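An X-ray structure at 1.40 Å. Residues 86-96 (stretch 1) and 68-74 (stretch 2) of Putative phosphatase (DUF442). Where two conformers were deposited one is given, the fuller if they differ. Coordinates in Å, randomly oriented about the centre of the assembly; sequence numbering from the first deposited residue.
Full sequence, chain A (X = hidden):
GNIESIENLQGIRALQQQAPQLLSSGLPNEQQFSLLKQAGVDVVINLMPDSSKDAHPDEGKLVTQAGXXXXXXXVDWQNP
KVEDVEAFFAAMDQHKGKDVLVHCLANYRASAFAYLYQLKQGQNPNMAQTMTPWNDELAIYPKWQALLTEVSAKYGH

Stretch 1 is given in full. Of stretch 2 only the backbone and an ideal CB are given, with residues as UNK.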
ATOM      1  N   GLU A  86       5.398 -11.102  -2.782  1.00 13.48           N
ATOM      2  CA  GLU A  86       4.584 -12.322  -2.715  0.50 14.25           C
ATOM      3  C   GLU A  86       3.738 -12.405  -1.447  1.00 13.25           C
ATOM      4  O   GLU A  86       2.590 -12.798  -1.491  1.00 13.31           O
ATOM      5  CB  GLU A  86       5.466 -13.562  -2.819  0.50 16.66           C
ATOM      6  CG  GLU A  86       6.088 -13.743  -4.190  0.50 21.35           C
ATOM      7  CD  GLU A  86       5.078 -14.111  -5.259  0.50 24.23           C
ATOM      8  OE1 GLU A  86       4.025 -14.703  -4.918  0.50 30.40           O
ATOM      9  OE2 GLU A  86       5.351 -13.807  -6.448  0.50 25.21           O
ATOM     10  N   ALA A  87       4.314 -11.988  -0.324  1.00 13.43           N
ATOM     11  CA  ALA A  87       3.577 -11.960   0.903  1.00 11.76           C
ATOM     12  C   ALA A  87       2.390 -10.978   0.809  1.00 12.53           C
ATOM     13  O   ALA A  87       1.277 -11.231   1.276  1.00 12.78           O
ATOM     14  CB  ALA A  87       4.549 -11.607   2.120  1.00 13.94           C
ATOM     15  N   PHE A  88       2.633  -9.828   0.196  1.00 11.87           N
ATOM     16  CA  PHE A  88       1.531  -8.899  -0.076  1.00 12.57           C
ATOM     17  C   PHE A  88       0.467  -9.507  -0.972  1.00 11.15           C
ATOM     18  O   PHE A  88      -0.717  -9.380  -0.726  1.00 11.36           O
ATOM     19  CB  PHE A  88       2.110  -7.600  -0.686  1.00 11.76           C
ATOM     20  CG  PHE A  88       1.084  -6.636  -1.161  1.00 11.89           C
ATOM     21  CD1 PHE A  88       0.210  -6.036  -0.269  1.00 13.52           C
ATOM     22  CD2 PHE A  88       1.029  -6.251  -2.506  1.00 11.01           C
ATOM     23  CE1 PHE A  88      -0.785  -5.149  -0.726  1.00 13.89           C
ATOM     24  CE2 PHE A  88       0.047  -5.353  -2.966  1.00 12.02           C
ATOM     25  CZ  PHE A  88      -0.849  -4.807  -2.076  1.00 14.50           C
ATOM     26  N   PHE A  89       0.894 -10.135  -2.051  1.00 12.72           N
ATOM     27  CA  PHE A  89      -0.064 -10.766  -2.933  1.00 12.87           C
ATOM     28  C   PHE A  89      -0.909 -11.828  -2.227  1.00 12.41           C
ATOM     29  O   PHE A  89      -2.145 -11.877  -2.379  1.00 13.11           O
ATOM     30  CB  PHE A  89       0.623 -11.464  -4.116  1.00 12.20           C
ATOM     31  CG  PHE A  89       1.301 -10.572  -5.138  1.00 11.23           C
ATOM     32  CD1 PHE A  89       1.159  -9.196  -5.197  1.00 13.85           C
ATOM     33  CD2 PHE A  89       2.103 -11.189  -6.092  1.00 15.44           C
ATOM     34  CE1 PHE A  89       1.766  -8.474  -6.190  1.00 15.18           C
ATOM     35  CE2 PHE A  89       2.726 -10.462  -7.088  1.00 16.35           C
ATOM     36  CZ  PHE A  89       2.565  -9.076  -7.117  1.00 16.05           C
ATOM     37  N   ALA A  90      -0.269 -12.601  -1.336  1.00 13.64           N
ATOM     38  CA  ALA A  90      -0.988 -13.606  -0.560  1.00 11.07           C
ATOM     39  C   ALA A  90      -1.954 -12.972   0.404  1.00 13.50           C
ATOM     40  O   ALA A  90      -3.048 -13.481   0.620  1.00 13.70           O
ATOM     41  CB  ALA A  90      -0.003 -14.554   0.173  1.00 13.96           C
ATOM     42  N   ALA A  91      -1.561 -11.851   1.015  1.00 12.49           N
ATOM     43  CA  ALA A  91      -2.469 -11.167   1.920  1.00 13.48           C
ATOM     44  C   ALA A  91      -3.689 -10.624   1.169  1.00 13.99           C
ATOM     45  O   ALA A  91      -4.820 -10.696   1.643  1.00 14.09           O
ATOM     46  CB  ALA A  91      -1.747 -10.027   2.653  1.00 13.22           C
HETATM   47  N   MSE A  92      -3.463 -10.084  -0.017  1.00 13.76           N
HETATM   48  CA  MSE A  92      -4.593  -9.644  -0.849  1.00 12.94           C
HETATM   49  C   MSE A  92      -5.537 -10.794  -1.171  1.00 13.92           C
HETATM   50  O   MSE A  92      -6.745 -10.679  -0.963  1.00 14.66           O
HETATM   51  CB  MSE A  92      -4.083  -8.986  -2.140  1.00 13.73           C
HETATM   52  CG  MSE A  92      -3.350  -7.683  -1.937  1.00 14.81           C
HETATM   53 SE   MSE A  92      -4.472  -6.241  -1.267  0.85 11.27          SE
HETATM   54  CE  MSE A  92      -5.554  -5.983  -2.887  1.00 14.99           C
ATOM     55  N   ASP A  93      -4.983 -11.932  -1.567  1.00 16.01           N
ATOM     56  CA  ASP A  93      -5.857 -13.070  -1.858  0.50 17.27           C
ATOM     57  C   ASP A  93      -6.651 -13.511  -0.631  1.00 16.82           C
ATOM     58  O   ASP A  93      -7.815 -13.952  -0.764  1.00 19.75           O
ATOM     59  CB  ASP A  93      -5.083 -14.259  -2.412  0.50 18.35           C
ATOM     60  CG  ASP A  93      -6.008 -15.317  -2.987  0.50 19.75           C
ATOM     61  OD1 ASP A  93      -6.854 -14.949  -3.841  0.50 25.14           O
ATOM     62  OD2 ASP A  93      -5.920 -16.493  -2.558  0.50 28.65           O
ATOM     63  N   GLN A  94      -6.075 -13.413   0.556  1.00 16.27           N
ATOM     64  CA  GLN A  94      -6.761 -13.803   1.777  1.00 20.23           C
ATOM     65  C   GLN A  94      -7.847 -12.836   2.204  1.00 21.65           C
ATOM     66  O   GLN A  94      -8.607 -13.134   3.138  1.00 25.76           O
ATOM     67  CB  GLN A  94      -5.774 -13.961   2.939  1.00 23.49           C
ATOM     68  CG  GLN A  94      -4.935 -15.177   2.888  1.00 32.29           C
ATOM     69  CD  GLN A  94      -4.915 -15.899   4.229  1.00 44.85           C
ATOM     70  OE1 GLN A  94      -3.859 -16.078   4.823  1.00 52.99           O
ATOM     71  NE2 GLN A  94      -6.088 -16.296   4.712  1.00 47.88           N
ATOM     72  N   HIS A  95      -7.914 -11.680   1.557  1.00 17.71           N
ATOM     73  CA  HIS A  95      -8.896 -10.662   1.895  1.00 14.10           C
ATOM     74  C   HIS A  95      -9.695 -10.307   0.693  1.00 16.93           C
ATOM     75  O   HIS A  95     -10.112  -9.187   0.463  1.00 16.78           O
ATOM     76  CB  HIS A  95      -8.203  -9.424   2.498  1.00 15.07           C
ATOM     77  CG  HIS A  95      -7.594  -9.715   3.819  1.00 14.90           C
ATOM     78  ND1 HIS A  95      -6.288 -10.124   3.976  1.00 18.47           N
ATOM     79  CD2 HIS A  95      -8.138  -9.725   5.057  1.00 15.45           C
ATOM     80  CE1 HIS A  95      -6.051 -10.332   5.258  1.00 16.94           C
ATOM     81  NE2 HIS A  95      -7.164 -10.120   5.937  1.00 18.57           N
ATOM     82  N   LYS A  96      -9.952 -11.358  -0.087  1.00 18.13           N
ATOM     83  CA  LYS A  96     -10.642 -11.214  -1.331  1.00 18.73           C
ATOM     84  C   LYS A  96     -11.998 -10.532  -1.162  1.00 15.57           C
ATOM     85  O   LYS A  96     -12.779 -10.939  -0.320  1.00 16.68           O
ATOM     86  CB  LYS A  96     -10.883 -12.624  -1.861  1.00 22.13           C
ATOM     87  CG  LYS A  96     -11.226 -12.687  -3.243  1.00 22.22           C
ATOM     88  CD  LYS A  96     -11.391 -14.162  -3.628  1.00 22.20           C
ATOM     89  CE  LYS A  96     -11.701 -14.262  -5.064  1.00 17.73           C
ATOM     90  NZ  LYS A  96     -12.048 -15.686  -5.434  1.00 15.83           N
ATOM     91  N   UNK A  68     -10.791  -2.324  12.084  1.00 11.99           N
ATOM     92  CA  UNK A  68     -10.276  -2.929  10.880  1.00 10.77           C
ATOM     93  C   UNK A  68      -9.264  -4.030  11.127  1.00 11.03           C
ATOM     94  O   UNK A  68      -8.734  -4.147  12.240  1.00 12.98           O
ATOM     95  CB  UNK A  68      -9.645  -1.848  10.000  1.00 10.77           C
ATOM     96  N   UNK A  69      -9.036  -4.865  10.124  1.00 11.57           N
ATOM     97  CA  UNK A  69      -8.060  -5.935  10.213  1.00 11.05           C
ATOM     98  C   UNK A  69      -6.692  -5.347   9.863  1.00 11.32           C
ATOM     99  O   UNK A  69      -6.605  -4.393   9.086  1.00 11.69           O
ATOM    100  CB  UNK A  69      -8.423  -7.100   9.290  1.00 11.05           C
ATOM    101  N   UNK A  70      -5.635  -5.884  10.470  1.00  9.78           N
ATOM    102  CA  UNK A  70      -4.291  -5.377  10.346  1.00  9.44           C
ATOM    103  C   UNK A  70      -3.346  -6.459   9.830  1.00 10.13           C
ATOM    104  O   UNK A  70      -3.311  -7.556  10.376  1.00 10.89           O
ATOM    105  CB  UNK A  70      -3.804  -4.836  11.692  1.00  9.44           C
ATOM    106  N   UNK A  71      -2.595  -6.148   8.789  1.00  9.30           N
ATOM    107  CA  UNK A  71      -1.535  -6.992   8.228  1.00  9.39           C
ATOM    108  C   UNK A  71      -0.245  -6.197   8.193  1.00 10.19           C
ATOM    109  O   UNK A  71      -0.233  -5.059   7.634  1.00 11.07           O
ATOM    110  CB  UNK A  71      -1.901  -7.492   6.829  1.00  9.39           C
ATOM    111  N   UNK A  72       0.848  -6.754   8.723  1.00  8.29           N
ATOM    112  CA  UNK A  72       2.131  -6.091   8.790  1.00  9.00           C
ATOM    113  C   UNK A  72       3.137  -6.871   7.956  1.00  9.55           C
ATOM    114  O   UNK A  72       3.472  -7.999   8.263  1.00  9.65           O
ATOM    115  CB  UNK A  72       2.604  -5.957  10.239  1.00  9.00           C
ATOM    116  N   UNK A  73       3.604  -6.250   6.877  1.00  9.40           N
ATOM    117  CA  UNK A  73       4.584  -6.792   5.944  1.00 10.82           C
ATOM    118  C   UNK A  73       5.672  -5.739   5.759  1.00 10.51           C
ATOM    119  O   UNK A  73       5.658  -4.995   4.764  1.00 10.97           O
ATOM    120  CB  UNK A  73       3.941  -7.172   4.609  1.00 10.82           C
ATOM    121  N   UNK A  74       6.619  -5.645   6.695  1.00 11.28           N
ATOM    122  CA  UNK A  74       7.565  -4.543   6.584  1.00 11.44           C
ATOM    123  C   UNK A  74       8.509  -4.746   5.426  1.00 13.39           C
ATOM    124  O   UNK A  74       9.040  -5.840   5.236  1.00 14.29           O
ATOM    125  CB  UNK A  74       8.359  -4.383   7.882  1.00 11.44           C
TER

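Position 68 offers little to reason from. Its phi/psi of -120/162 is extended, and nothing of the helical stretch lies within 5.5 Å of its ideal CB, so stretch 1 sets no condition on the side chain. The residue is selenomethionine, Met-68, and it makes no contact with stretch 1.

At position 69 the CA-to-CB bond points toward stretch 1, and the backbone is that of a strand (-84/148). The ideal CB lies 4.7 Å from His-95 NE2, near the C-terminal part of stretch 1. What is on offer is the edge of an imidazole ring whose other nitrogen is already engaged, since His-95 ND1 donates to Ala-91 O at 2.8 Å. A short polar or acidic side chain would suit this place, and a small apolar one could be tolerated. The residue is Asp-69. With chi1 in the m well, its OD2 comes near the plane of the ring at the edge, 4.3 Å from His-95 CD2. Asp-69 OD2 is also 4.4 Å from His-95 NE2, too far for a hydrogen bond, so the contact is a loose one between a carboxylate and the ring edge.

Position 70 has its CA-to-CB bond directed away from stretch 1, as the alternation of a strand requires, and the helix has no say in the choice. Tyr-70 occupies it, its OH hydrogen-bonded elsewhere in the structure.

Position 71 points back toward the helix, with regular strand angles of -125/129. Its ideal CB is 4.9 Å from Ala-91 CB and 5.3 Å from His-95 CE1, so the space between a methyl group and an imidazole ring is well suited to something apolar of modest size. Valine, isoleucine or perhaps leucine would serve, and the beta-branched pair also favour a strand backbone. The residue is Val-71. Its two methyls diverge: CG1 packs 4.1 Å from Ala-91 CB, while CG2 reaches 3.8 Å from His-95 CE1. The hydrogen bond from His-95 to Ala-91 helps hold that ring in place.

Position 72 is again out of reach of stretch 1, and many residues would fit as far as the helix is concerned. It is Tyr-72, with its OH bonded elsewhere in the structure.

Position 73 lies beyond the strand, yet its CA-to-CB bond still points toward the helix. The ideal CB stands 5.1 Å from Ala-87 CB and 5.3 Å from Phe-88 N. The small side chains of Ala-87 and Ala-91, one turn apart, leave room for a longer apolar residue: isoleucine, leucine or methionine. Ile-73 fills it and has more area covered by the other stretch than any neighbour in its segment. Its CG2 lies 4.1 Å from Ala-87 CB. Its CD1 extends to the helix backbone, 3.6 Å from Ala-87 O and 3.7 Å from Phe-88 N, and also sits 4.1 Å from Ala-91 CB.

Position 74 is out of reach. Its phi of -71° permits proline, and Pro-74 is found there.

Stretch 2, residues 68-74: MDYVYIP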
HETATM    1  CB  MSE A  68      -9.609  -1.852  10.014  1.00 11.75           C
HETATM    2  CG  MSE A  68     -10.559  -0.793   9.550  1.00 13.42           C
HETATM    3 SE   MSE A  68      -9.797   0.694   8.562  0.85  9.63          SE
HETATM    4  CE  MSE A  68      -8.736   1.447  10.044  1.00 11.81           C
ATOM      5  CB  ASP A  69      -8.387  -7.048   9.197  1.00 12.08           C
ATOM      6  CG  ASP A  69      -9.627  -7.805   9.518  1.00 21.90           C
ATOM      7  OD1 ASP A  69     -10.020  -7.870  10.687  1.00 19.62           O
ATOM      8  OD2 ASP A  69     -10.183  -8.372   8.551  1.00 28.43           O
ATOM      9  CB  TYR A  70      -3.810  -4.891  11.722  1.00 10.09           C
ATOM     10  CG  TYR A  70      -2.417  -4.322  11.700  1.00  9.42           C
ATOM     11  CD1 TYR A  70      -2.167  -3.172  10.970  1.00 10.85           C
ATOM     12  CD2 TYR A  70      -1.359  -4.931  12.365  1.00 10.08           C
ATOM     13  CE1 TYR A  70      -0.909  -2.602  10.916  1.00  9.72           C
ATOM     14  CE2 TYR A  70      -0.093  -4.348  12.321  1.00  9.65           C
ATOM     15  CZ  TYR A  70       0.122  -3.168  11.635  1.00  9.52           C
ATOM     16  OH  TYR A  70       1.392  -2.595  11.547  1.00 12.21           O
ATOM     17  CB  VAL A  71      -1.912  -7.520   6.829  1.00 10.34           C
ATOM     18  CG1 VAL A  71      -0.852  -8.508   6.350  1.00 12.85           C
ATOM     19  CG2 VAL A  71      -3.320  -8.109   6.795  1.00 10.83           C
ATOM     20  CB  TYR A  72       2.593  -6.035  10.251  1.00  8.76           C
ATOM     21  CG  TYR A  72       3.959  -5.466  10.486  1.00  9.37           C
ATOM     22  CD1 TYR A  72       4.282  -4.174  10.014  1.00 10.25           C
ATOM     23  CD2 TYR A  72       4.913  -6.163  11.153  1.00  9.19           C
ATOM     24  CE1 TYR A  72       5.490  -3.636  10.303  1.00  9.50           C
ATOM     25  CE2 TYR A  72       6.179  -5.619  11.398  1.00 10.45           C
ATOM     26  CZ  TYR A  72       6.450  -4.348  10.968  1.00 10.67           C
ATOM     27  OH  TYR A  72       7.718  -3.797  11.222  1.00 11.60           O
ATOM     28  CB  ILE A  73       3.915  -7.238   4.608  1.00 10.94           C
ATOM     29  CG1 ILE A  73       2.801  -8.231   4.848  1.00 10.97           C
ATOM     30  CG2 ILE A  73       4.976  -7.832   3.631  1.00 13.79           C
ATOM     31  CD1 ILE A  73       1.952  -8.566   3.648  1.00 13.79           C
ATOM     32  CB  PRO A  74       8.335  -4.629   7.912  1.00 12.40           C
ATOM     33  CG  PRO A  74       8.206  -6.057   8.360  1.00 11.83           C
ATOM     34  CD  PRO A  74       6.798  -6.422   7.941  1.00 11.98           C
TER
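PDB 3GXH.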